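Local coordinates for hypothetical protein (Rhodococcus sp., PDB 2NS0) that is of unknown function but belongs to the DUF3253 family of the helix-turn-helix clan and may be an S-adenosylmethionine tRNA ribosyltransferase, at residues 9-14 and 32-37. Numbering follows the deposited sequence.
Sequences EECIRA and RAVAPD
Cys11 SG, the one side-chain heteroatom in this contact, meets two methyl groups: Ala33 CB at 3.6 Å and Val34 CG1 at 3.9 Å. Ala33 CB and Val34 CG1 lie 5.1 Å apart and subtend about 85° at the sulfur, which therefore points into the notch between two successive residues of helix 27-34. The thiol gets there because SG extends anti to the backbone N (chi1 -179°). Behind it, Cys11 CB also rests on Val34 CG1 at 3.8 Å, so this one valine branch lies alongside both atoms of the cysteine side chain. The touch falls at the C-terminal end of helix 27-34, since Ala35 already leaves the helical conformation. Val30, about one turn earlier, also packs against Cys11, while Val3 and Leu42 adjoin Val34. Next to Cys11, Ile12 reaches Val30 as well as Ala49 and Leu53 of helix 43-55. The meeting of 9-14 with 32-37 is thus small and apolar, burying 99 Å² summed over both sides near the surface; its chemistry implies that shape and van der Waals contact, with the sulfur meeting Ala33 and Val34 as a nonpolar group, join the first two helices here, consistent with the helical bundle of a helix-turn-helix clan protein.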
loop_
_atom_site.group_PDB
_atom_site.type_symbol
_atom_site.label_atom_id
_atom_site.label_comp_id
_atom_site.label_asym_id
_atom_site.label_seq_id
_atom_site.Cartn_x
_atom_site.Cartn_y
_atom_site.Cartn_z
ATOM N N GLU A 9 -5.036 -0.316 -6.352
ATOM C CA GLU A 9 -4.798 1.090 -6.151
ATOM C C GLU A 9 -5.941 1.768 -5.406
ATOM O O GLU A 9 -5.701 2.554 -4.490
ATOM C CB GLU A 9 -4.432 1.789 -7.463
ATOM C CG GLU A 9 -3.007 1.410 -7.965
ATOM C CD GLU A 9 -2.799 1.739 -9.451
ATOM O OE1 GLU A 9 -3.481 2.666 -9.953
ATOM O OE2 GLU A 9 -1.991 1.060 -10.124
ATOM N N GLU A 10 -7.170 1.467 -5.809
ATOM C CA GLU A 10 -8.390 2.056 -5.226
ATOM C C GLU A 10 -8.559 1.606 -3.800
ATOM O O GLU A 10 -9.002 2.361 -2.966
ATOM C CB GLU A 10 -9.625 1.657 -6.059
ATOM C CG GLU A 10 -10.985 1.694 -5.305
ATOM C CD GLU A 10 -11.407 3.083 -4.814
ATOM O OE1 GLU A 10 -10.675 4.061 -5.076
ATOM O OE2 GLU A 10 -12.491 3.202 -4.157
ATOM N N CYS A 11 -8.164 0.369 -3.511
ATOM C CA CYS A 11 -8.221 -0.146 -2.145
ATOM C C CYS A 11 -7.207 0.546 -1.225
ATOM O O CYS A 11 -7.568 0.891 -0.100
ATOM C CB CYS A 11 -8.030 -1.658 -2.122
ATOM S SG CYS A 11 -8.139 -2.314 -0.452
ATOM N N ILE A 12 -5.957 0.735 -1.676
ATOM C CA ILE A 12 -4.968 1.548 -0.924
ATOM C C ILE A 12 -5.557 2.919 -0.591
ATOM O O ILE A 12 -5.510 3.369 0.580
ATOM C CB ILE A 12 -3.617 1.708 -1.679
ATOM C CG1 ILE A 12 -2.866 0.382 -1.737
ATOM C CG2 ILE A 12 -2.676 2.750 -0.965
ATOM C CD1 ILE A 12 -1.779 0.299 -2.830
ATOM N N ARG A 13 -6.140 3.581 -1.596
ATOM C CA ARG A 13 -6.718 4.942 -1.388
ATOM C C ARG A 13 -7.870 4.891 -0.409
ATOM O O ARG A 13 -7.969 5.717 0.466
ATOM C CB ARG A 13 -7.192 5.594 -2.687
ATOM C CG ARG A 13 -6.044 5.964 -3.600
ATOM C CD ARG A 13 -6.560 6.714 -4.803
ATOM N NE ARG A 13 -5.532 6.938 -5.805
ATOM C CZ ARG A 13 -5.559 6.445 -7.035
ATOM N NH1 ARG A 13 -6.544 5.650 -7.403
ATOM N NH2 ARG A 13 -4.595 6.736 -7.905
ATOM N N ALA A 14 -8.726 3.904 -0.562
ATOM C CA ALA A 14 -9.909 3.777 0.261
ATOM C C ALA A 14 -9.515 3.537 1.705
ATOM O O ALA A 14 -10.123 4.127 2.608
ATOM C CB ALA A 14 -10.777 2.628 -0.229
ATOM N N ARG A 32 -6.162 -8.156 2.545
ATOM C CA ARG A 32 -7.287 -8.705 3.295
ATOM C C ARG A 32 -8.560 -7.998 2.857
ATOM O O ARG A 32 -9.617 -8.588 2.834
ATOM C CB ARG A 32 -7.144 -8.540 4.820
ATOM C CG ARG A 32 -6.225 -9.559 5.576
ATOM C CD ARG A 32 -6.214 -9.390 7.184
ATOM N NE ARG A 32 -5.250 -10.312 7.820
ATOM C CZ ARG A 32 -5.485 -11.610 8.108
ATOM N NH1 ARG A 32 -6.671 -12.212 7.872
ATOM N NH2 ARG A 32 -4.534 -12.335 8.674
ATOM N N ALA A 33 -8.472 -6.716 2.548
ATOM C CA ALA A 33 -9.684 -5.992 2.155
ATOM C C ALA A 33 -10.171 -6.498 0.805
ATOM O O ALA A 33 -11.345 -6.639 0.641
ATOM C CB ALA A 33 -9.459 -4.483 2.119
ATOM N N VAL A 34 -9.276 -6.775 -0.151
ATOM C CA VAL A 34 -9.683 -7.321 -1.462
ATOM C C VAL A 34 -9.950 -8.834 -1.484
ATOM O O VAL A 34 -10.785 -9.269 -2.241
ATOM C CB VAL A 34 -8.741 -6.924 -2.640
ATOM C CG1 VAL A 34 -8.678 -5.383 -2.800
ATOM C CG2 VAL A 34 -7.354 -7.462 -2.438
ATOM N N ALA A 35 -9.258 -9.618 -0.645
ATOM C CA ALA A 35 -9.314 -11.075 -0.696
ATOM C C ALA A 35 -9.197 -11.688 0.714
ATOM O O ALA A 35 -8.244 -12.407 1.019
ATOM C CB ALA A 35 -8.209 -11.624 -1.641
ATOM N N PRO A 36 -10.184 -11.419 1.562
ATOM C CA PRO A 36 -10.177 -11.756 2.984
ATOM C C PRO A 36 -9.931 -13.258 3.234
ATOM O O PRO A 36 -9.237 -13.647 4.182
ATOM C CB PRO A 36 -11.575 -11.324 3.447
ATOM C CG PRO A 36 -12.418 -11.309 2.193
ATOM C CD PRO A 36 -11.445 -10.767 1.175
ATOM N N ASP A 37 -10.454 -14.065 2.332
ATOM C CA ASP A 37 -10.412 -15.491 2.424
ATOM C C ASP A 37 -9.069 -16.026 1.918
ATOM O O ASP A 37 -8.789 -17.225 2.086
ATOM C CB ASP A 37 -11.519 -16.067 1.533
ATOM C CG ASP A 37 -12.964 -15.828 2.082
ATOM O OD1 ASP A 37 -13.220 -14.955 2.965
ATOM O OD2 ASP A 37 -13.877 -16.535 1.590
#